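Local coordinates for uncharacterized protein (Sinorhizobium meliloti, PDB 4DNH) that is of unknown function but folds as a TIM barrel and is probably related to the dihydrodipicolinate synthases, at residues F38-D50 with L55-F67. Numbering follows the deposited sequence.
Sequences FAAAHVVADPLAD and LAPAIDWERTLAF
V44 and D46 bind the backbone of A58 and D60 in the first beta-alpha-beta unit of a TIM barrel, where the chain leaving strand 37-40 runs beside the entry to helix 61-73. Two backbone bonds flank the single bridge A45-I59: D46 N reaches A58 O at 2.7 Å, nearly straight at hydrogen (170°) though above the carbonyl plane, and D60 N gives to V44 O at 2.8 Å. The first helical turn adds a third bond, from V44 N to T64 OG1 (3.0 Å). That hydroxyl in turn donates to D60 O, which also takes T64 N, so T64 links the loop to the helix start. D60 is the N-cap, its OD1 accepting a weak bond from R63 N.

V44 CG1 lies alongside R63 CB (3.7 Å), while the R63 guanidinium is held by a salt bridge from NE to E62 OE1 and a hydrogen bond from NH1 to L336 O. The V43 and I59 side chains cross at about a right angle, V43 CG1 meeting I59 CG1 and CG2, each at 3.9 Å.

The aromatic pair is T-shaped: the edge of H42 meets the face of F67, planes at 58°. H42 ND1 is hydrogen-bonded to D280 OD2, which ties the ring to helix 278-281. A41 CB touches the F67 edge in plane, whereas H42 CE1 stands over the ring centre, 3.4 Å above its plane.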
loop_
_atom_site.group_PDB
_atom_site.type_symbol
_atom_site.label_atom_id
_atom_site.label_comp_id
_atom_site.label_asym_id
_atom_site.label_seq_id
_atom_site.Cartn_x
_atom_site.Cartn_y
_atom_site.Cartn_z
ATOM N N PHE A 38 4.125 -2.199 7.929
ATOM C CA PHE A 38 2.760 -2.472 7.502
ATOM C C PHE A 38 2.772 -2.857 6.038
ATOM O O PHE A 38 3.515 -2.280 5.235
ATOM C CB PHE A 38 1.920 -1.201 7.536
ATOM C CG PHE A 38 1.531 -0.740 8.906
ATOM C CD1 PHE A 38 2.346 0.133 9.614
ATOM C CD2 PHE A 38 0.315 -1.109 9.451
ATOM C CE1 PHE A 38 1.968 0.587 10.869
ATOM C CE2 PHE A 38 -0.067 -0.648 10.699
ATOM C CZ PHE A 38 0.761 0.194 11.411
ATOM N N ALA A 39 1.904 -3.787 5.675
ATOM C CA ALA A 39 1.552 -3.936 4.284
ATOM C C ALA A 39 0.195 -3.259 4.022
ATOM O O ALA A 39 -0.775 -3.456 4.767
ATOM C CB ALA A 39 1.533 -5.400 3.903
ATOM N N ALA A 40 0.134 -2.421 2.987
ATOM C CA ALA A 40 -1.146 -1.877 2.543
ATOM C C ALA A 40 -1.816 -2.973 1.716
ATOM O O ALA A 40 -1.319 -3.332 0.649
ATOM C CB ALA A 40 -0.942 -0.617 1.723
ATOM N N ALA A 41 -2.930 -3.512 2.205
ATOM C CA ALA A 41 -3.443 -4.752 1.654
ATOM C C ALA A 41 -4.538 -4.536 0.615
ATOM O O ALA A 41 -5.376 -3.633 0.745
ATOM C CB ALA A 41 -3.946 -5.651 2.775
ATOM N N HIS A 42 -4.539 -5.397 -0.397
ATOM C CA HIS A 42 -5.466 -5.304 -1.523
ATOM C C HIS A 42 -6.802 -5.909 -1.167
ATOM O O HIS A 42 -6.945 -6.549 -0.116
ATOM C CB HIS A 42 -4.872 -6.018 -2.737
ATOM C CG HIS A 42 -4.825 -7.515 -2.590
ATOM N ND1 HIS A 42 -3.866 -8.140 -1.891
ATOM C CD2 HIS A 42 -5.674 -8.511 -3.070
ATOM C CE1 HIS A 42 -4.079 -9.467 -1.931
ATOM N NE2 HIS A 42 -5.189 -9.690 -2.647
ATOM N N VAL A 43 -7.778 -5.720 -2.057
ATOM C CA VAL A 43 -9.128 -6.264 -1.910
ATOM C C VAL A 43 -9.427 -7.351 -2.940
ATOM O O VAL A 43 -9.141 -7.179 -4.118
ATOM C CB VAL A 43 -10.189 -5.150 -2.054
ATOM C CG1 VAL A 43 -11.598 -5.745 -2.083
ATOM C CG2 VAL A 43 -10.066 -4.170 -0.904
ATOM N N VAL A 44 -10.013 -8.460 -2.499
ATOM C CA VAL A 44 -10.492 -9.491 -3.404
ATOM C C VAL A 44 -11.938 -9.214 -3.841
ATOM O O VAL A 44 -12.870 -9.185 -3.003
ATOM C CB VAL A 44 -10.406 -10.891 -2.779
ATOM C CG1 VAL A 44 -10.777 -11.982 -3.800
ATOM C CG2 VAL A 44 -9.003 -11.106 -2.236
ATOM N N ALA A 45 -12.133 -9.024 -5.151
ATOM C CA ALA A 45 -13.488 -8.872 -5.685
ATOM C C ALA A 45 -14.259 -10.193 -5.718
ATOM O O ALA A 45 -13.675 -11.277 -5.756
ATOM C CB ALA A 45 -13.461 -8.232 -7.069
ATOM N N ASP A 46 -15.578 -10.097 -5.731
ATOM C CA ASP A 46 -16.417 -11.284 -5.871
ATOM C C ASP A 46 -16.756 -11.424 -7.350
ATOM O O ASP A 46 -17.499 -10.607 -7.889
ATOM C CB ASP A 46 -17.685 -11.141 -5.027
ATOM C CG ASP A 46 -18.672 -12.280 -5.239
ATOM O OD1 ASP A 46 -18.314 -13.251 -5.939
ATOM O OD2 ASP A 46 -19.808 -12.210 -4.685
ATOM N N PRO A 47 -16.222 -12.462 -8.012
ATOM C CA PRO A 47 -16.431 -12.571 -9.457
ATOM C C PRO A 47 -17.826 -13.091 -9.860
ATOM O O PRO A 47 -18.072 -13.264 -11.055
ATOM C CB PRO A 47 -15.350 -13.571 -9.880
ATOM C CG PRO A 47 -15.170 -14.455 -8.691
ATOM C CD PRO A 47 -15.423 -13.590 -7.479
ATOM N N LEU A 48 -18.721 -13.336 -8.894
ATOM C CA LEU A 48 -20.073 -13.873 -9.193
ATOM C C LEU A 48 -21.196 -12.881 -8.946
ATOM O O LEU A 48 -22.375 -13.199 -9.142
ATOM C CB LEU A 48 -20.364 -15.189 -8.432
ATOM C CG LEU A 48 -19.422 -16.382 -8.710
ATOM C CD1 LEU A 48 -19.852 -17.653 -7.982
ATOM C CD2 LEU A 48 -19.250 -16.660 -10.202
ATOM N N ALA A 49 -20.836 -11.676 -8.526
ATOM C CA ALA A 49 -21.829 -10.661 -8.212
ATOM C C ALA A 49 -22.422 -10.029 -9.468
ATOM O O ALA A 49 -21.743 -9.900 -10.495
ATOM C CB ALA A 49 -21.223 -9.600 -7.320
ATOM N N ASP A 50 -23.690 -9.635 -9.369
ATOM C CA ASP A 50 -24.402 -8.930 -10.433
ATOM C C ASP A 50 -24.152 -7.416 -10.365
ATOM O O ASP A 50 -25.094 -6.629 -10.298
ATOM C CB ASP A 50 -25.915 -9.241 -10.352
ATOM C CG ASP A 50 -26.673 -8.841 -11.622
ATOM O OD1 ASP A 50 -26.030 -8.690 -12.682
ATOM O OD2 ASP A 50 -27.913 -8.679 -11.572
ATOM N N LEU A 55 -18.396 0.469 -12.440
ATOM C CA LEU A 55 -19.230 1.419 -11.687
ATOM C C LEU A 55 -19.259 1.198 -10.182
ATOM O O LEU A 55 -19.095 2.151 -9.439
ATOM C CB LEU A 55 -20.660 1.493 -12.239
ATOM C CG LEU A 55 -20.921 2.477 -13.383
ATOM C CD1 LEU A 55 -20.415 1.932 -14.707
ATOM C CD2 LEU A 55 -22.416 2.774 -13.466
ATOM N N ALA A 56 -19.473 -0.045 -9.737
ATOM C CA ALA A 56 -19.618 -0.348 -8.300
ATOM C C ALA A 56 -19.059 -1.730 -7.925
ATOM O O ALA A 56 -19.256 -2.699 -8.666
ATOM C CB ALA A 56 -21.073 -0.211 -7.861
ATOM N N PRO A 57 -18.374 -1.828 -6.763
ATOM C CA PRO A 57 -17.638 -3.045 -6.435
ATOM C C PRO A 57 -18.487 -4.095 -5.707
ATOM O O PRO A 57 -19.525 -3.773 -5.127
ATOM C CB PRO A 57 -16.548 -2.523 -5.508
ATOM C CG PRO A 57 -17.251 -1.436 -4.743
ATOM C CD PRO A 57 -18.240 -0.817 -5.697
ATOM N N ALA A 58 -18.037 -5.345 -5.770
ATOM C CA ALA A 58 -18.629 -6.446 -5.023
ATOM C C ALA A 58 -17.460 -7.211 -4.466
ATOM O O ALA A 58 -16.590 -7.647 -5.228
ATOM C CB ALA A 58 -19.451 -7.325 -5.929
ATOM N N ILE A 59 -17.422 -7.354 -3.149
ATOM C CA ILE A 59 -16.223 -7.834 -2.469
ATOM C C ILE A 59 -16.405 -9.253 -1.946
ATOM O O ILE A 59 -17.473 -9.628 -1.461
ATOM C CB ILE A 59 -15.824 -6.870 -1.322
ATOM C CG1 ILE A 59 -15.449 -5.493 -1.899
ATOM C CG2 ILE A 59 -14.681 -7.439 -0.483
ATOM C CD1 ILE A 59 -15.386 -4.367 -0.885
ATOM N N ASP A 60 -15.357 -10.054 -2.066
ATOM C CA ASP A 60 -15.336 -11.343 -1.419
ATOM C C ASP A 60 -14.729 -11.149 -0.031
ATOM O O ASP A 60 -13.516 -11.100 0.115
ATOM C CB ASP A 60 -14.503 -12.311 -2.256
ATOM C CG ASP A 60 -14.428 -13.689 -1.652
ATOM O OD1 ASP A 60 -14.913 -13.884 -0.518
ATOM O OD2 ASP A 60 -13.879 -14.591 -2.306
ATOM N N TRP A 61 -15.564 -11.021 0.990
ATOM C CA TRP A 61 -15.069 -10.805 2.367
ATOM C C TRP A 61 -14.165 -11.883 2.908
ATOM O O TRP A 61 -13.131 -11.592 3.501
ATOM C CB TRP A 61 -16.234 -10.560 3.297
ATOM C CG TRP A 61 -17.024 -9.370 2.830
ATOM C CD1 TRP A 61 -18.280 -9.363 2.236
ATOM C CD2 TRP A 61 -16.602 -7.965 2.856
ATOM N NE1 TRP A 61 -18.672 -8.079 1.943
ATOM C CE2 TRP A 61 -17.702 -7.196 2.278
ATOM C CE3 TRP A 61 -15.471 -7.292 3.309
ATOM C CZ2 TRP A 61 -17.650 -5.823 2.154
ATOM C CZ3 TRP A 61 -15.428 -5.904 3.183
ATOM C CH2 TRP A 61 -16.492 -5.185 2.608
ATOM N N GLU A 62 -14.546 -13.139 2.703
ATOM C CA GLU A 62 -13.789 -14.272 3.199
ATOM C C GLU A 62 -12.379 -14.239 2.621
ATOM O O GLU A 62 -11.393 -14.286 3.360
ATOM C CB GLU A 62 -14.517 -15.581 2.861
ATOM C CG GLU A 62 -13.959 -16.816 3.555
ATOM C CD GLU A 62 -13.028 -17.661 2.682
ATOM O OE1 GLU A 62 -12.520 -17.176 1.645
ATOM O OE2 GLU A 62 -12.795 -18.842 3.044
ATOM N N ARG A 63 -12.280 -14.122 1.302
ATOM C CA ARG A 63 -10.985 -14.085 0.670
ATOM C C ARG A 63 -10.179 -12.822 1.041
ATOM O O ARG A 63 -8.963 -12.899 1.239
ATOM C CB ARG A 63 -11.145 -14.227 -0.833
ATOM C CG ARG A 63 -10.025 -14.999 -1.501
ATOM C CD ARG A 63 -10.302 -16.494 -1.557
ATOM N NE ARG A 63 -10.296 -17.125 -0.240
ATOM C CZ ARG A 63 -9.214 -17.483 0.451
ATOM N NH1 ARG A 63 -7.996 -17.279 -0.030
ATOM N NH2 ARG A 63 -9.357 -18.053 1.644
ATOM N N THR A 64 -10.845 -11.675 1.153
ATOM C CA THR A 64 -10.183 -10.424 1.547
ATOM C C THR A 64 -9.635 -10.503 2.966
ATOM O O THR A 64 -8.478 -10.157 3.203
ATOM C CB THR A 64 -11.140 -9.221 1.418
ATOM O OG1 THR A 64 -11.502 -9.059 0.042
ATOM C CG2 THR A 64 -10.511 -7.942 1.913
ATOM N N LEU A 65 -10.452 -10.982 3.908
ATOM C CA LEU A 65 -9.997 -11.116 5.295
ATOM C C LEU A 65 -8.955 -12.213 5.480
ATOM O O LEU A 65 -8.038 -12.055 6.278
ATOM C CB LEU A 65 -11.158 -11.291 6.264
ATOM C CG LEU A 65 -12.288 -10.267 6.196
ATOM C CD1 LEU A 65 -13.514 -10.768 6.969
ATOM C CD2 LEU A 65 -11.819 -8.907 6.698
ATOM N N ALA A 66 -9.069 -13.306 4.735
ATOM C CA ALA A 66 -8.034 -14.348 4.780
ATOM C C ALA A 66 -6.657 -13.761 4.493
ATOM O O ALA A 66 -5.662 -14.200 5.055
ATOM C CB ALA A 66 -8.335 -15.484 3.825
ATOM N N PHE A 67 -6.599 -12.747 3.640
ATOM C CA PHE A 67 -5.309 -12.130 3.330
ATOM C C PHE A 67 -4.753 -11.244 4.463
ATOM O O PHE A 67 -3.555 -11.203 4.672
ATOM C CB PHE A 67 -5.369 -11.380 2.002
ATOM C CG PHE A 67 -4.051 -10.867 1.557
ATOM C CD1 PHE A 67 -3.114 -11.728 0.984
ATOM C CD2 PHE A 67 -3.727 -9.517 1.715
ATOM C CE1 PHE A 67 -1.874 -11.259 0.574
ATOM C CE2 PHE A 67 -2.493 -9.049 1.306
ATOM C CZ PHE A 67 -1.565 -9.921 0.738
#